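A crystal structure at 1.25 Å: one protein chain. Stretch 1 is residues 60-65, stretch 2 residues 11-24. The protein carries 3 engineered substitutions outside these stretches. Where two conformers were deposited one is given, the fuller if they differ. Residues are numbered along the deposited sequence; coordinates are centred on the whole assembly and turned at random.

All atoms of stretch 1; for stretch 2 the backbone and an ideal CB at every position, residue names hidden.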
# COMPACT_ATOMS: atom_id res chain seq x y z
N PHE A 60 0.11 0.81 -1.35
CA PHE A 60 -1.26 0.97 -0.88
C PHE A 60 -1.49 0.12 0.37
O PHE A 60 -1.07 -1.04 0.43
CB PHE A 60 -2.24 0.51 -1.94
CG PHE A 60 -2.09 1.20 -3.26
CD1 PHE A 60 -2.80 2.36 -3.52
CD2 PHE A 60 -1.29 0.67 -4.24
CE1 PHE A 60 -2.69 3.01 -4.73
CE2 PHE A 60 -1.17 1.31 -5.47
CZ PHE A 60 -1.87 2.48 -5.71
N PHE A 61 -2.19 0.71 1.35
CA PHE A 61 -2.64 0.02 2.55
C PHE A 61 -4.14 -0.14 2.44
O PHE A 61 -4.87 0.82 2.26
CB PHE A 61 -2.26 0.83 3.79
CG PHE A 61 -0.79 1.00 3.90
CD1 PHE A 61 -0.14 2.03 3.26
CD2 PHE A 61 -0.03 0.07 4.60
CE1 PHE A 61 1.22 2.15 3.32
CE2 PHE A 61 1.34 0.18 4.65
CZ PHE A 61 1.97 1.22 4.01
N VAL A 62 -4.61 -1.39 2.54
CA VAL A 62 -6.05 -1.65 2.46
C VAL A 62 -6.69 -1.32 3.81
O VAL A 62 -6.23 -1.80 4.85
CB VAL A 62 -6.35 -3.12 2.11
CG1 VAL A 62 -7.84 -3.36 2.01
CG2 VAL A 62 -5.67 -3.51 0.81
N VAL A 63 -7.73 -0.50 3.80
CA VAL A 63 -8.35 -0.08 5.06
C VAL A 63 -9.83 -0.39 5.16
O VAL A 63 -10.33 -0.42 6.27
CB VAL A 63 -7.98 1.41 5.42
CG1 VAL A 63 -6.50 1.52 5.81
CG2 VAL A 63 -8.27 2.36 4.30
N GLU A 64 -10.51 -0.61 4.03
CA GLU A 64 -11.91 -1.06 4.00
C GLU A 64 -12.10 -1.86 2.72
O GLU A 64 -11.56 -1.48 1.68
CB GLU A 64 -12.91 0.12 3.96
CG GLU A 64 -12.78 1.17 5.07
CD GLU A 64 -13.73 2.35 4.91
OE1 GLU A 64 -13.96 2.81 3.77
OE2 GLU A 64 -14.23 2.84 5.93
N GLY A 65 -12.83 -2.97 2.76
CA GLY A 65 -13.01 -3.77 1.57
C GLY A 65 -11.80 -4.63 1.26
O GLY A 65 -10.94 -4.82 2.09
N UNK A 11 -8.68 14.33 4.55
CA UNK A 11 -9.84 14.41 5.46
C UNK A 11 -10.23 13.08 6.15
O UNK A 11 -10.76 13.09 7.26
CB UNK A 11 -11.05 14.92 4.67
N UNK A 12 -9.97 11.96 5.49
CA UNK A 12 -10.31 10.62 5.97
C UNK A 12 -9.11 9.91 6.60
O UNK A 12 -9.25 8.84 7.22
CB UNK A 12 -10.86 9.78 4.82
N UNK A 13 -7.91 10.46 6.46
CA UNK A 13 -6.72 9.63 6.66
C UNK A 13 -6.53 9.15 8.08
O UNK A 13 -6.23 7.98 8.29
CB UNK A 13 -5.47 10.41 6.23
N UNK A 14 -6.64 10.07 9.04
CA UNK A 14 -6.39 9.68 10.41
C UNK A 14 -7.41 8.62 10.87
O UNK A 14 -7.04 7.65 11.53
CB UNK A 14 -6.44 10.91 11.32
N UNK A 15 -8.68 8.81 10.52
CA UNK A 15 -9.70 7.83 10.92
C UNK A 15 -9.34 6.45 10.40
O UNK A 15 -9.49 5.44 11.11
CB UNK A 15 -11.08 8.24 10.41
N UNK A 16 -8.87 6.40 9.15
CA UNK A 16 -8.58 5.14 8.49
C UNK A 16 -7.30 4.49 8.95
O UNK A 16 -7.15 3.27 8.86
CB UNK A 16 -8.52 5.35 6.98
N UNK A 17 -6.33 5.27 9.45
CA UNK A 17 -5.04 4.67 9.75
C UNK A 17 -5.09 3.72 10.94
O UNK A 17 -4.23 2.85 11.07
CB UNK A 17 -4.01 5.77 10.01
N UNK A 18 -6.11 3.84 11.79
CA UNK A 18 -6.25 2.91 12.91
C UNK A 18 -6.41 1.45 12.42
O UNK A 18 -6.16 0.53 13.16
CB UNK A 18 -7.45 3.31 13.77
N UNK A 19 -6.78 1.27 11.15
CA UNK A 19 -6.93 -0.06 10.55
C UNK A 19 -5.63 -0.64 9.97
O UNK A 19 -5.65 -1.69 9.32
CB UNK A 19 -7.98 0.00 9.44
N UNK A 20 -4.50 0.00 10.20
CA UNK A 20 -3.21 -0.46 9.65
C UNK A 20 -2.29 -0.91 10.78
O UNK A 20 -1.60 -0.09 11.36
CB UNK A 20 -2.54 0.65 8.83
N UNK A 21 -2.25 -2.23 11.05
CA UNK A 21 -1.43 -2.70 12.18
C UNK A 21 0.03 -2.33 12.06
O UNK A 21 0.68 -2.09 13.07
CB UNK A 21 -1.55 -4.22 12.31
N UNK A 22 0.54 -2.28 10.84
CA UNK A 22 1.93 -1.96 10.63
C UNK A 22 2.33 -0.67 11.34
O UNK A 22 3.45 -0.55 11.84
CB UNK A 22 2.22 -1.85 9.13
N UNK A 23 1.40 0.28 11.39
CA UNK A 23 1.73 1.62 11.88
C UNK A 23 1.52 1.78 13.37
O UNK A 23 1.88 2.81 13.92
CB UNK A 23 0.89 2.67 11.14
N UNK A 24 0.94 0.78 14.02
CA UNK A 24 0.94 0.73 15.48
C UNK A 24 2.43 0.62 15.83
O UNK A 24 2.87 0.99 16.90
CB UNK A 24 0.11 -0.43 16.04

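Position 11 has nothing of stretch 1 within 5.5 Å of its ideal CB, so the strand sets no preference; it is Val11, which makes no contact.

At position 12 the ideal CB is also remote, but CA-to-CB points toward stretch 1, where Glu64 offers a carboxylate. Only a long side chain could span the gap, and a basic one would match the charge. The residue is Arg12, whose NH2 lies 3.2 Å from Glu64 OE1 in a salt bridge. The carboxylate sits near the guanidinium plane, yet the N-H...acceptor angle of 133° makes the hydrogen bond weak.

Positions 13 and 14 have helical angles and CBs out of reach, leaving the choice open: Asn13 and Trp14.

Position 15 points sideways, so a short side chain would miss the strand while a long polar one might approach Glu64. Gln15 does so through water 1, which donates to Gln15 OE1 (2.9 Å) and Glu64 OE2 (2.9 Å) and accepts from Arg12 NH2 (3.0 Å).

At position 16 the ideal CB lies 4.0 Å from Val63 CG2, facing a methyl surface that suits Leu, Ile, Val or Met. Leu16 (chi1 m, chi2 t) brings CD2 to 3.8 Å from Val63 CG2.

Positions 17 and 18 point away, so stretch 1 does not restrict them. They are Val17, the first residue of a type I turn that ends at position 20, and Ala18.

The CA of position 19 is 5.7 Å from Val63 CA, and its ideal CB is 4.0 Å from Val63 O. So close an approach favours a small residue. Ala19 places CB 4.2 Å from Val63 CG1.

The ideal CB of position 20 is 5.0 Å from Phe61 CD2 and 5.1 Å from Val63 CG1, a gap for a medium apolar side chain, branched or not. Val20 (chi1 t) reaches both: CG1 is 3.8 Å from Phe61 CD2, CG2 3.6 Å from Val63 CG1.

Position 21 is out of reach; its phi of -58° accommodates proline: Pro21.

At position 22 the ideal CB is 5.0 Å from Phe61 CE2, inviting an aliphatic or aromatic group. Leu22 sets CD2 at the ring's edge, 4.0 Å from CE2 of Phe61.

Position 23 points toward stretch 1 from beyond 5.5 Å, so a long apolar or aromatic side chain would suit, since a short one would not reach the Phe61 ring. Phe23 turns its edge to the face of Phe61, with CZ of each ring 3.4 Å apart, centroids 4.8 Å apart and planes at 52°.

Position 24 is out of reach: Gln24.

Stretch 2 (11-24) VRNWQLVAAVPLFQ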
# COMPACT_ATOMS: atom_id res chain seq x y z
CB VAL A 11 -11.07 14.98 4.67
CG1 VAL A 11 -11.55 14.04 3.57
CG2 VAL A 11 -12.21 15.30 5.59
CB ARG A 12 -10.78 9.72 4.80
CG ARG A 12 -11.81 10.33 3.82
CD ARG A 12 -12.13 9.32 2.70
NE ARG A 12 -12.60 8.08 3.29
CZ ARG A 12 -12.66 6.87 2.70
NH1 ARG A 12 -12.22 6.66 1.46
NH2 ARG A 12 -13.16 5.85 3.40
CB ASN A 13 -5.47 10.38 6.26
CG ASN A 13 -5.32 10.55 4.79
OD1 ASN A 13 -6.19 10.21 4.02
ND2 ASN A 13 -4.20 11.12 4.39
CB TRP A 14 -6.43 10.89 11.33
CG TRP A 14 -5.95 10.50 12.69
CD1 TRP A 14 -6.71 10.26 13.77
CD2 TRP A 14 -4.60 10.24 13.08
NE1 TRP A 14 -5.94 9.87 14.83
CE2 TRP A 14 -4.63 9.86 14.43
CE3 TRP A 14 -3.36 10.30 12.42
CZ2 TRP A 14 -3.51 9.53 15.14
CZ3 TRP A 14 -2.21 9.99 13.13
CH2 TRP A 14 -2.31 9.61 14.49
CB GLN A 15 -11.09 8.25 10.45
CG GLN A 15 -12.19 7.23 10.82
CD GLN A 15 -12.45 6.18 9.72
OE1 GLN A 15 -12.59 6.52 8.55
NE2 GLN A 15 -12.55 4.92 10.11
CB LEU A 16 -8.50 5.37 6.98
CG LEU A 16 -9.81 5.69 6.29
CD1 LEU A 16 -9.58 6.12 4.84
CD2 LEU A 16 -10.72 4.46 6.31
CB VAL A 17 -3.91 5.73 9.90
CG1 VAL A 17 -3.89 6.39 11.28
CG2 VAL A 17 -2.54 5.11 9.57
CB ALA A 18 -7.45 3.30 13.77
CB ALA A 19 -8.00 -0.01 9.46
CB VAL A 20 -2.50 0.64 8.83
CG1 VAL A 20 -1.19 0.11 8.20
CG2 VAL A 20 -3.43 1.14 7.73
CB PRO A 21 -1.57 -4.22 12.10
CG PRO A 21 -2.87 -4.43 11.45
CD PRO A 21 -2.99 -3.34 10.44
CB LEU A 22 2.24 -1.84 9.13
CG LEU A 22 3.72 -1.73 8.76
CD1 LEU A 22 4.46 -3.02 9.14
CD2 LEU A 22 3.85 -1.48 7.25
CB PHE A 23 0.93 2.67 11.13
CG PHE A 23 1.28 2.79 9.65
CD1 PHE A 23 2.51 2.37 9.16
CD2 PHE A 23 0.37 3.33 8.76
CE1 PHE A 23 2.84 2.48 7.80
CE2 PHE A 23 0.67 3.45 7.40
CZ PHE A 23 1.91 3.02 6.92
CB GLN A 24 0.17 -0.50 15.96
CG GLN A 24 -0.80 -0.32 17.09
CD GLN A 24 -1.43 -1.63 17.51
OE1 GLN A 24 -0.82 -2.71 17.40
NE2 GLN A 24 -2.67 -1.56 17.98
O HOH W 1 -14.16 5.69 6.21
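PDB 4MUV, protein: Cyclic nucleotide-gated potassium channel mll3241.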